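Side-chain contacts in ribokinase (Staphylococcus aureus, PDB 3RY7), which phosphorylates D-ribose at O-5 with ATP and magnesium, yielding D-ribose 5-phosphate: residues V6-T11 and M117-E122; F71-F76 and I86-E91; I196-T199 and S203-D206. One frame throughout, in Å; residues are numbered along the deposited sequence.

Overall arrangement
Contacts 1 and 2 are neighbours, their centres about 12 Å apart, and both reach the central mixed sheet of this pfkB-family kinase. Residues 6-11 come from strand 4-8 inside that sheet, whereas residues 86-91 supply strand 87-89, outermost within this chain; strand 56-64 runs between the two. In sequence, both segments of contact 2 fall between the two segments of contact 1, and side chains such as Thr11 and Ile72 touch from one to the other. Contact 3 comes later in the chain, about 31 Å from contact 1 and 39 Å from contact 2 between centres. The first two lie near residues that probably bind substrate, the third near Leu223 of the probable ATP site.

Contact 1 (V6-T11 and M117-E122); sequences VILGST and MTMTPE
The carbonyl oxygen of Gly9 accepts a hydrogen bond from Thr61 OG1 and also has the methyl end of Met119 beside it, with Met119 CE 4.3 Å from Gly9 O. The methionine therefore brings only an apolar group to this oxygen, which takes its hydrogen bond from strand 56-64. The closer approach is to Leu8, whose CD1 methyl lies 3.6 Å from Met119 SD. That methyl sits almost in line with the extension of the Met119 CG-SD bond, the angle from Met119 CG through Met119 SD to Leu8 CD1 being 154°, so that it presses on the outer side of the sulfur. Met119 CE is farther from Leu8 CD1, at 4.2 Å. The methionine chain is extended through its first two torsions and bends at the third (chi3 -76°); this bend carries CE off toward Gly9 while leaving the sulfur to Leu8. Strand 4-8 belongs to the parallel part of the central ribokinase sheet, between strands 56-64 and 136-140, and Met119 packs where this strand ends, just before the residues that probably bind substrate. Just beyond Gly9, Ser10 OG is hydrogen-bonded to Glu142, a probable substrate ligand. Thr120 holds the N-cap position of helix 121-125: its side chain caps a backbone N just beyond residue 122, and its own backbone N is bonded to Asp123 OD2, consistent with a capping box. Met119 is the last residue before this cap, and its side chain points into the protein interior, where both it and Leu8 are buried.

Contact 2 (F71-F76 and I86-E91); sequences FILEDF and IIKTAE
In the beta-alpha-beta unit made of strand 56-64, helix 70-78 and strand 87-89, Leu73 and Phe76 of the helix close on Ile86, just ahead of the second strand. One atom, Ile86 CD1, makes both apolar contacts: it lies 3.8 Å from Leu73 CD2 and 4.0 Å from Phe76 CD2. It reaches them because CD1 continues outward in an extended chain (chi2 177°). The methyl meets the phenyl ring obliquely, with Phe76 CE2 next at 4.3 Å, while Ile72 O, one helical turn earlier, stands 3.6 Å above one face of that ring and offset toward its rim. Helix 70-78 is the crossover helix of the unit, and these side chains fasten it to the chain as it returns to form the edge of the central sheet within this chain. Phe76 also packs on Phe59, the two rings nearly perpendicular, and on Ala44, a probable substrate ligand. Nearer the surface, Lys88 lays its extended chain back toward the helix, bringing NZ to 4.3 Å from Leu73 CD1, a loose contact of the ammonium end with a methyl. Farther along, Thr89 OG1 accepts the backbone N-H of Glu91 at 3.0 Å, an ST turn at the end of the strand. On the helix, Ile72 packs against Gln292 of the second subunit.

Contact 3 (I196-T199 and S203-D206); sequences IKVT and SMKD
The Asp206 carboxylate has neither face against Ile196: the Ile196 CD1 methyl instead meets the base of that residue, 3.9 Å from Asp206 CB, and its backbone carbonyl, 3.7 Å from Asp206 O. Here the short loop between helix 187-194 and helix 201-213 folds back onto the first turns of the second helix. The Ile196 and Asp206 side chains cross at about a right angle. The peptide between Val198 and Thr199 points its N-H almost straight at Ser203 OG (2.8 Å from Thr199 N, 174°). Ser203 OG lies between its own backbone N and carbonyl carbon (chi1 66°), a rotation that turns the hydroxyl to the start of the helix. There it also gives its proton to Asn200 O, so the hydroxyl accepts one bond and donates another, which restricts its rotation. The serine CB is pressed close to the loop, 3.1 Å from Lys197 O. Thr199 OG1 stands beside the same hydroxyl. Farther in, Val198 and Met204 are buried together and both touch Leu223, which probably belongs to the ATP-binding site, so this corner probably lies behind it; the Val198 backbone N is held by Glu191 OE2 of the preceding helix. Val198 and Met204 cross at about a right angle, with Val198 CG1 4.1 Å from Met204 CG.

Contact 1 (V6-T11 and M117-E122)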
ATOM      1  N   VAL A   6     -13.758 -21.688  12.521  1.00 23.80           N
ATOM      2  CA  VAL A   6     -14.469 -20.698  13.318  1.00 23.10           C
ATOM      3  C   VAL A   6     -13.433 -19.905  14.060  1.00 22.24           C
ATOM      4  O   VAL A   6     -12.563 -20.477  14.715  1.00 24.26           O
ATOM      5  CB  VAL A   6     -15.424 -21.342  14.365  1.00 28.45           C
ATOM      6  CG1 VAL A   6     -15.946 -20.291  15.331  1.00 25.19           C
ATOM      7  CG2 VAL A   6     -16.581 -22.053  13.677  1.00 37.03           C
ATOM      8  N   ILE A   7     -13.506 -18.586  13.936  1.00 23.94           N
ATOM      9  CA  ILE A   7     -12.681 -17.699  14.746  1.00 23.78           C
ATOM     10  C   ILE A   7     -13.530 -17.135  15.880  1.00 23.49           C
ATOM     11  O   ILE A   7     -14.638 -16.666  15.667  1.00 20.87           O
ATOM     12  CB  ILE A   7     -12.073 -16.542  13.904  1.00 19.98           C
ATOM     13  CG1 ILE A   7     -11.350 -17.096  12.671  1.00 26.77           C
ATOM     14  CG2 ILE A   7     -11.127 -15.711  14.727  1.00 19.01           C
ATOM     15  CD1 ILE A   7     -10.107 -17.955  12.989  1.00 24.10           C
ATOM     16  N   LEU A   8     -13.000 -17.181  17.070  1.00 19.05           N
ATOM     17  CA  LEU A   8     -13.589 -16.533  18.188  1.00 19.87           C
ATOM     18  C   LEU A   8     -12.677 -15.442  18.628  1.00 21.64           C
ATOM     19  O   LEU A   8     -11.591 -15.705  19.030  1.00 20.83           O
ATOM     20  CB  LEU A   8     -13.807 -17.505  19.314  1.00 20.86           C
ATOM     21  CG  LEU A   8     -14.487 -16.922  20.533  1.00 24.55           C
ATOM     22  CD1 LEU A   8     -15.910 -16.677  20.301  1.00 20.23           C
ATOM     23  CD2 LEU A   8     -14.252 -17.742  21.714  1.00 23.51           C
ATOM     24  N   GLY A   9     -13.122 -14.206  18.528  1.00 16.53           N
ATOM     25  CA  GLY A   9     -12.241 -13.128  18.926  1.00 18.33           C
ATOM     26  C   GLY A   9     -12.737 -11.713  18.717  1.00 21.49           C
ATOM     27  O   GLY A   9     -13.935 -11.464  18.541  1.00 17.51           O
ATOM     28  N   SER A  10     -11.787 -10.784  18.748  1.00 16.02           N
ATOM     29  CA  SER A  10     -12.081  -9.367  18.858  1.00 17.45           C
ATOM     30  C   SER A  10     -12.255  -8.666  17.513  1.00 20.35           C
ATOM     31  O   SER A  10     -11.623  -9.019  16.511  1.00 20.55           O
ATOM     32  CB  SER A  10     -10.942  -8.690  19.609  1.00 24.46           C
ATOM     33  OG  SER A  10      -9.718  -8.859  18.901  1.00 17.57           O
ATOM     34  N   THR A  11     -13.113  -7.660  17.509  1.00 22.42           N
ATOM     35  CA  THR A  11     -13.161  -6.691  16.418  1.00 17.51           C
ATOM     36  C   THR A  11     -12.904  -5.322  17.015  1.00 21.69           C
ATOM     37  O   THR A  11     -13.550  -4.941  18.002  1.00 20.46           O
ATOM     38  CB  THR A  11     -14.522  -6.696  15.708  1.00 20.55           C
ATOM     39  OG1 THR A  11     -14.721  -7.962  15.072  1.00 17.72           O
ATOM     40  CG2 THR A  11     -14.572  -5.588  14.637  1.00 18.64           C
ATOM     41  N   MET A 117     -14.718  -7.446  25.370  1.00 18.93           N
ATOM     42  CA  MET A 117     -14.517  -7.954  26.723  1.00 18.06           C
ATOM     43  C   MET A 117     -15.821  -8.112  27.516  1.00 26.23           C
ATOM     44  O   MET A 117     -15.796  -8.343  28.725  1.00 20.59           O
ATOM     45  CB  MET A 117     -13.501  -7.089  27.469  1.00 18.25           C
ATOM     46  CG  MET A 117     -12.099  -7.172  26.838  1.00 19.63           C
ATOM     47  SD  MET A 117     -11.487  -8.880  26.822  1.00 24.02           S
ATOM     48  CE  MET A 117     -11.162  -9.128  28.554  1.00 30.33           C
ATOM     49  N   THR A 118     -16.959  -7.999  26.837  1.00 24.13           N
ATOM     50  CA  THR A 118     -18.218  -8.376  27.478  1.00 23.30           C
ATOM     51  C   THR A 118     -18.727  -9.732  26.955  1.00 26.08           C
ATOM     52  O   THR A 118     -19.820 -10.171  27.319  1.00 25.27           O
ATOM     53  CB  THR A 118     -19.312  -7.314  27.256  1.00 24.34           C
ATOM     54  OG1 THR A 118     -19.750  -7.356  25.891  1.00 19.67           O
ATOM     55  CG2 THR A 118     -18.785  -5.901  27.618  1.00 23.44           C
ATOM     56  N   MET A 119     -17.949 -10.391  26.091  1.00 18.61           N
ATOM     57  CA  MET A 119     -18.424 -11.637  25.503  1.00 22.09           C
ATOM     58  C   MET A 119     -18.465 -12.689  26.595  1.00 25.46           C
ATOM     59  O   MET A 119     -17.497 -12.831  27.330  1.00 21.79           O
ATOM     60  CB  MET A 119     -17.534 -12.104  24.360  1.00 18.87           C
ATOM     61  CG  MET A 119     -18.147 -13.263  23.621  1.00 24.13           C
ATOM     62  SD  MET A 119     -17.095 -14.000  22.358  1.00 32.27           S
ATOM     63  CE  MET A 119     -17.207 -12.785  21.043  1.00 24.24           C
ATOM     64  N   THR A 120     -19.594 -13.394  26.705  1.00 21.85           N
ATOM     65  CA  THR A 120     -19.816 -14.376  27.781  1.00 24.51           C
ATOM     66  C   THR A 120     -19.967 -15.799  27.236  1.00 20.62           C
ATOM     67  O   THR A 120     -20.180 -16.007  26.032  1.00 21.51           O
ATOM     68  CB  THR A 120     -21.131 -14.098  28.546  1.00 20.22           C
ATOM     69  OG1 THR A 120     -22.226 -14.254  27.644  1.00 22.61           O
ATOM     70  CG2 THR A 120     -21.157 -12.706  29.147  1.00 29.02           C
ATOM     71  N   PRO A 121     -19.889 -16.798  28.127  1.00 23.15           N
ATOM     72  CA  PRO A 121     -20.136 -18.175  27.668  1.00 25.92           C
ATOM     73  C   PRO A 121     -21.495 -18.316  26.983  1.00 26.51           C
ATOM     74  O   PRO A 121     -21.619 -19.059  26.006  1.00 27.51           O
ATOM     75  CB  PRO A 121     -20.086 -18.983  28.958  1.00 29.16           C
ATOM     76  CG  PRO A 121     -19.113 -18.227  29.804  1.00 27.90           C
ATOM     77  CD  PRO A 121     -19.303 -16.760  29.475  1.00 21.68           C
ATOM     78  N   GLU A 122     -22.490 -17.592  27.473  1.00 25.82           N
ATOM     79  CA  GLU A 122     -23.773 -17.641  26.820  1.00 27.05           C
ATOM     80  C   GLU A 122     -23.800 -17.085  25.432  1.00 25.54           C
ATOM     81  O   GLU A 122     -24.458 -17.616  24.620  1.00 28.35           O
ATOM     82  CB  GLU A 122     -24.928 -17.132  27.675  1.00 37.82           C
ATOM     83  CG  GLU A 122     -24.580 -16.206  28.736  0.57 34.35           C
ATOM     84  CD  GLU A 122     -23.782 -16.803  29.822  0.96 35.96           C
ATOM     85  OE1 GLU A 122     -24.274 -17.711  30.468  0.37 38.54           O
ATOM     86  OE2 GLU A 122     -22.677 -16.353  30.062  0.53 30.85           O
TER

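Contact 2 (F71-F76 and I86-E91)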
ATOM      1  N   PHE A  71     -18.310  -0.622   8.836  1.00 24.62           N
ATOM      2  CA  PHE A  71     -17.524  -0.733   7.615  1.00 28.50           C
ATOM      3  C   PHE A  71     -16.738  -2.033   7.622  1.00 30.55           C
ATOM      4  O   PHE A  71     -16.512  -2.637   6.572  1.00 30.14           O
ATOM      5  CB  PHE A  71     -16.616   0.477   7.392  1.00 26.37           C
ATOM      6  CG  PHE A  71     -15.455   0.561   8.337  1.00 29.57           C
ATOM      7  CD1 PHE A  71     -15.588   1.188   9.567  1.00 28.76           C
ATOM      8  CD2 PHE A  71     -14.220   0.046   7.980  1.00 28.62           C
ATOM      9  CE1 PHE A  71     -14.515   1.285  10.436  1.00 27.25           C
ATOM     10  CE2 PHE A  71     -13.143   0.138   8.839  1.00 29.77           C
ATOM     11  CZ  PHE A  71     -13.288   0.755  10.074  1.00 25.79           C
ATOM     12  N   ILE A  72     -16.344  -2.467   8.811  1.00 29.05           N
ATOM     13  CA  ILE A  72     -15.681  -3.754   8.964  1.00 26.25           C
ATOM     14  C   ILE A  72     -16.624  -4.891   8.605  1.00 26.47           C
ATOM     15  O   ILE A  72     -16.246  -5.808   7.905  1.00 30.17           O
ATOM     16  CB  ILE A  72     -15.152  -3.952  10.399  1.00 27.83           C
ATOM     17  CG1 ILE A  72     -14.317  -2.740  10.828  1.00 23.41           C
ATOM     18  CG2 ILE A  72     -14.355  -5.251  10.492  1.00 21.91           C
ATOM     19  CD1 ILE A  72     -13.819  -2.798  12.292  1.00 19.89           C
ATOM     20  N   LEU A  73     -17.865  -4.821   9.075  1.00 30.17           N
ATOM     21  CA  LEU A  73     -18.836  -5.861   8.760  1.00 29.80           C
ATOM     22  C   LEU A  73     -18.982  -6.017   7.250  1.00 33.57           C
ATOM     23  O   LEU A  73     -19.141  -7.127   6.733  1.00 31.50           O
ATOM     24  CB  LEU A  73     -20.190  -5.560   9.399  1.00 28.83           C
ATOM     25  CG  LEU A  73     -20.196  -5.377  10.924  1.00 40.56           C
ATOM     26  CD1 LEU A  73     -21.593  -5.052  11.457  1.00 33.13           C
ATOM     27  CD2 LEU A  73     -19.637  -6.600  11.615  1.00 33.82           C
ATOM     28  N   GLU A  74     -18.927  -4.898   6.535  1.00 35.35           N
ATOM     29  CA  GLU A  74     -18.972  -4.957   5.080  1.00 37.63           C
ATOM     30  C   GLU A  74     -17.763  -5.712   4.524  1.00 33.56           C
ATOM     31  O   GLU A  74     -17.880  -6.505   3.589  1.00 34.38           O
ATOM     32  CB  GLU A  74     -19.059  -3.552   4.482  1.00 37.74           C
ATOM     33  CG  GLU A  74     -20.396  -3.268   3.821  1.00 54.62           C
ATOM     34  CD  GLU A  74     -20.738  -4.273   2.721  1.00 56.20           C
ATOM     35  OE1 GLU A  74     -19.952  -4.415   1.745  1.00 59.17           O
ATOM     36  OE2 GLU A  74     -21.810  -4.913   2.830  1.00 60.51           O
ATOM     37  N   ASP A  75     -16.594  -5.465   5.101  1.00 36.35           N
ATOM     38  CA  ASP A  75     -15.400  -6.181   4.672  1.00 32.07           C
ATOM     39  C   ASP A  75     -15.529  -7.674   4.960  1.00 34.66           C
ATOM     40  O   ASP A  75     -15.088  -8.504   4.158  1.00 34.62           O
ATOM     41  CB  ASP A  75     -14.144  -5.585   5.309  1.00 33.27           C
ATOM     42  CG  ASP A  75     -13.805  -4.216   4.747  1.00 37.85           C
ATOM     43  OD1 ASP A  75     -14.045  -4.004   3.540  1.00 36.60           O
ATOM     44  OD2 ASP A  75     -13.318  -3.351   5.509  1.00 35.65           O
ATOM     45  N   PHE A  76     -16.156  -8.013   6.086  1.00 31.07           N
ATOM     46  CA  PHE A  76     -16.386  -9.415   6.413  1.00 32.94           C
ATOM     47  C   PHE A  76     -17.218 -10.051   5.302  1.00 34.58           C
ATOM     48  O   PHE A  76     -16.892 -11.138   4.804  1.00 31.50           O
ATOM     49  CB  PHE A  76     -17.100  -9.582   7.762  1.00 26.29           C
ATOM     50  CG  PHE A  76     -16.250  -9.225   8.963  1.00 27.82           C
ATOM     51  CD1 PHE A  76     -14.869  -9.176   8.870  1.00 22.88           C
ATOM     52  CD2 PHE A  76     -16.839  -8.965  10.192  1.00 24.15           C
ATOM     53  CE1 PHE A  76     -14.096  -8.858   9.976  1.00 24.47           C
ATOM     54  CE2 PHE A  76     -16.068  -8.653  11.310  1.00 21.62           C
ATOM     55  CZ  PHE A  76     -14.696  -8.602  11.202  1.00 22.86           C
ATOM     56  N   ILE A  86     -22.352 -12.953  14.807  1.00 23.95           N
ATOM     57  CA  ILE A  86     -21.846 -11.715  15.390  1.00 28.48           C
ATOM     58  C   ILE A  86     -22.878 -11.097  16.336  1.00 26.78           C
ATOM     59  O   ILE A  86     -24.060 -10.985  16.004  1.00 28.89           O
ATOM     60  CB  ILE A  86     -21.473 -10.691  14.317  1.00 28.16           C
ATOM     61  CG1 ILE A  86     -20.305 -11.214  13.487  1.00 24.67           C
ATOM     62  CG2 ILE A  86     -21.127  -9.347  14.963  1.00 27.82           C
ATOM     63  CD1 ILE A  86     -19.924 -10.296  12.357  1.00 24.63           C
ATOM     64  N   ILE A  87     -22.415 -10.698  17.512  1.00 22.76           N
ATOM     65  CA  ILE A  87     -23.264 -10.182  18.571  1.00 25.05           C
ATOM     66  C   ILE A  87     -23.116  -8.668  18.694  1.00 27.43           C
ATOM     67  O   ILE A  87     -22.005  -8.151  18.605  1.00 23.16           O
ATOM     68  CB  ILE A  87     -22.851 -10.811  19.916  1.00 23.12           C
ATOM     69  CG1 ILE A  87     -22.958 -12.332  19.842  1.00 25.55           C
ATOM     70  CG2 ILE A  87     -23.698 -10.270  21.068  1.00 23.39           C
ATOM     71  CD1 ILE A  87     -21.746 -13.026  20.419  1.00 32.03           C
ATOM     72  N   LYS A  88     -24.229  -7.961  18.896  1.00 26.47           N
ATOM     73  CA  LYS A  88     -24.190  -6.513  19.163  1.00 30.42           C
ATOM     74  C   LYS A  88     -24.758  -6.242  20.530  1.00 26.57           C
ATOM     75  O   LYS A  88     -25.790  -6.799  20.898  1.00 33.02           O
ATOM     76  CB  LYS A  88     -24.975  -5.714  18.128  1.00 25.68           C
ATOM     77  CG  LYS A  88     -24.485  -5.902  16.712  1.00 21.78           C
ATOM     78  CD  LYS A  88     -25.078  -4.860  15.768  1.00 32.15           C
ATOM     79  CE  LYS A  88     -24.839  -5.227  14.306  1.00 31.96           C
ATOM     80  NZ  LYS A  88     -25.377  -4.189  13.359  1.00 40.16           N
ATOM     81  N   THR A  89     -24.081  -5.392  21.285  1.00 24.57           N
ATOM     82  CA  THR A  89     -24.501  -5.103  22.639  1.00 23.13           C
ATOM     83  C   THR A  89     -24.464  -3.603  22.902  1.00 27.23           C
ATOM     84  O   THR A  89     -23.608  -2.887  22.358  1.00 26.30           O
ATOM     85  CB  THR A  89     -23.603  -5.776  23.660  1.00 24.07           C
ATOM     86  OG1 THR A  89     -24.113  -5.505  24.963  1.00 21.81           O
ATOM     87  CG2 THR A  89     -22.165  -5.259  23.568  1.00 18.08           C
ATOM     88  N   ALA A  90     -25.399  -3.144  23.733  1.00 22.55           N
ATOM     89  CA  ALA A  90     -25.464  -1.744  24.144  1.00 32.56           C
ATOM     90  C   ALA A  90     -24.742  -1.595  25.467  1.00 27.30           C
ATOM     91  O   ALA A  90     -24.586  -0.501  25.976  1.00 31.91           O
ATOM     92  CB  ALA A  90     -26.908  -1.293  24.282  1.00 36.36           C
ATOM     93  N   GLU A  91     -24.282  -2.718  26.004  1.00 28.79           N
ATOM     94  CA  GLU A  91     -23.537  -2.747  27.255  1.00 28.79           C
ATOM     95  C   GLU A  91     -22.211  -1.980  27.186  1.00 28.08           C
ATOM     96  O   GLU A  91     -21.710  -1.474  28.197  1.00 27.73           O
ATOM     97  CB  GLU A  91     -23.262  -4.203  27.640  1.00 33.00           C
ATOM     98  CG  GLU A  91     -22.294  -4.394  28.829  1.00 32.96           C
ATOM     99  CD  GLU A  91     -22.200  -5.856  29.289  1.00 35.78           C
ATOM    100  OE1 GLU A  91     -21.540  -6.128  30.319  1.00 46.24           O
ATOM    101  OE2 GLU A  91     -22.792  -6.731  28.614  1.00 38.92           O
TER

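Contact 3 (I196-T199 and S203-D206)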
ATOM      1  N   ILE A 196       9.935 -19.870  31.184  1.00 44.20           N
ATOM      2  CA  ILE A 196      11.224 -20.102  30.524  1.00 43.76           C
ATOM      3  C   ILE A 196      11.462 -19.182  29.334  1.00 43.81           C
ATOM      4  O   ILE A 196      10.739 -19.261  28.337  1.00 44.25           O
ATOM      5  CB  ILE A 196      11.328 -21.529  29.967  1.00 41.14           C
ATOM      6  CG1 ILE A 196      11.094 -22.569  31.062  1.00 46.80           C
ATOM      7  CG2 ILE A 196      12.683 -21.731  29.312  1.00 44.35           C
ATOM      8  CD1 ILE A 196      10.897 -23.961  30.515  1.00 45.31           C
ATOM      9  N   LYS A 197      12.496 -18.344  29.421  1.00 45.39           N
ATOM     10  CA  LYS A 197      12.837 -17.421  28.335  1.00 41.46           C
ATOM     11  C   LYS A 197      13.226 -18.132  27.042  1.00 43.35           C
ATOM     12  O   LYS A 197      13.795 -19.226  27.061  1.00 45.40           O
ATOM     13  CB  LYS A 197      13.943 -16.440  28.751  1.00 43.69           C
ATOM     14  CG  LYS A 197      14.588 -15.708  27.566  1.00 48.73           C
ATOM     15  CD  LYS A 197      14.597 -14.199  27.747  1.00 52.24           C
ATOM     16  CE  LYS A 197      15.041 -13.509  26.465  0.35 52.64           C
ATOM     17  NZ  LYS A 197      14.731 -12.056  26.475  0.86 53.49           N
ATOM     18  N   VAL A 198      12.902 -17.503  25.917  1.00 40.71           N
ATOM     19  CA  VAL A 198      13.232 -18.055  24.619  1.00 44.31           C
ATOM     20  C   VAL A 198      14.502 -17.389  24.113  1.00 53.60           C
ATOM     21  O   VAL A 198      14.524 -16.180  23.882  1.00 48.90           O
ATOM     22  CB  VAL A 198      12.085 -17.860  23.614  1.00 41.67           C
ATOM     23  CG1 VAL A 198      12.468 -18.415  22.240  1.00 48.43           C
ATOM     24  CG2 VAL A 198      10.816 -18.525  24.129  1.00 38.50           C
ATOM     25  N   THR A 199      15.555 -18.190  23.963  1.00 50.28           N
ATOM     26  CA  THR A 199      16.862 -17.718  23.506  1.00 47.58           C
ATOM     27  C   THR A 199      17.505 -18.645  22.476  1.00 51.17           C
ATOM     28  O   THR A 199      17.493 -18.354  21.277  1.00 52.56           O
ATOM     29  CB  THR A 199      17.843 -17.555  24.688  1.00 51.68           C
ATOM     30  OG1 THR A 199      17.949 -18.788  25.415  1.00 50.81           O
ATOM     31  CG2 THR A 199      17.347 -16.480  25.637  1.00 48.33           C
ATOM     32  N   SER A 203      16.104 -23.708  24.769  1.00 43.26           N
ATOM     33  CA  SER A 203      15.033 -23.044  25.510  1.00 46.20           C
ATOM     34  C   SER A 203      13.690 -23.267  24.805  1.00 37.14           C
ATOM     35  O   SER A 203      12.642 -23.308  25.437  1.00 40.37           O
ATOM     36  CB  SER A 203      15.321 -21.546  25.636  1.00 40.73           C
ATOM     37  OG  SER A 203      15.286 -20.924  24.363  1.00 40.11           O
ATOM     38  N   MET A 204      13.741 -23.403  23.486  1.00 33.75           N
ATOM     39  CA  MET A 204      12.563 -23.708  22.701  1.00 35.76           C
ATOM     40  C   MET A 204      12.101 -25.130  22.992  1.00 43.76           C
ATOM     41  O   MET A 204      10.909 -25.380  23.194  1.00 34.67           O
ATOM     42  CB  MET A 204      12.865 -23.522  21.219  1.00 36.04           C
ATOM     43  CG  MET A 204      13.577 -22.200  20.957  1.00 43.28           C
ATOM     44  SD  MET A 204      13.686 -21.709  19.239  1.00 49.07           S
ATOM     45  CE  MET A 204      14.226 -23.209  18.424  1.00 53.53           C
ATOM     46  N   LYS A 205      13.026 -26.062  23.047  1.00 39.93           N
ATOM     47  CA  LYS A 205      12.724 -27.405  23.457  1.00 39.66           C
ATOM     48  C   LYS A 205      12.142 -27.390  24.852  1.00 39.54           C
ATOM     49  O   LYS A 205      11.193 -28.055  25.113  1.00 36.08           O
ATOM     50  CB  LYS A 205      13.989 -28.225  23.502  1.00 43.73           C
ATOM     51  CG  LYS A 205      14.388 -28.863  22.238  1.00 44.88           C
ATOM     52  CD  LYS A 205      15.733 -29.613  22.424  0.60 44.13           C
ATOM     53  CE  LYS A 205      16.495 -29.836  21.113  0.75 51.38           C
ATOM     54  NZ  LYS A 205      17.934 -30.138  21.330  1.00 45.19           N
ATOM     55  N   ASP A 206      12.745 -26.640  25.745  1.00 33.05           N
ATOM     56  CA  ASP A 206      12.271 -26.584  27.129  1.00 37.18           C
ATOM     57  C   ASP A 206      10.846 -26.022  27.227  1.00 37.11           C
ATOM     58  O   ASP A 206      10.030 -26.500  28.014  1.00 31.49           O
ATOM     59  CB  ASP A 206      13.223 -25.751  27.994  1.00 46.92           C
ATOM     60  CG  ASP A 206      14.610 -26.378  28.118  1.00 49.53           C
ATOM     61  OD1 ASP A 206      14.723 -27.623  27.999  1.00 48.70           O
ATOM     62  OD2 ASP A 206      15.583 -25.620  28.337  1.00 50.63           O
TER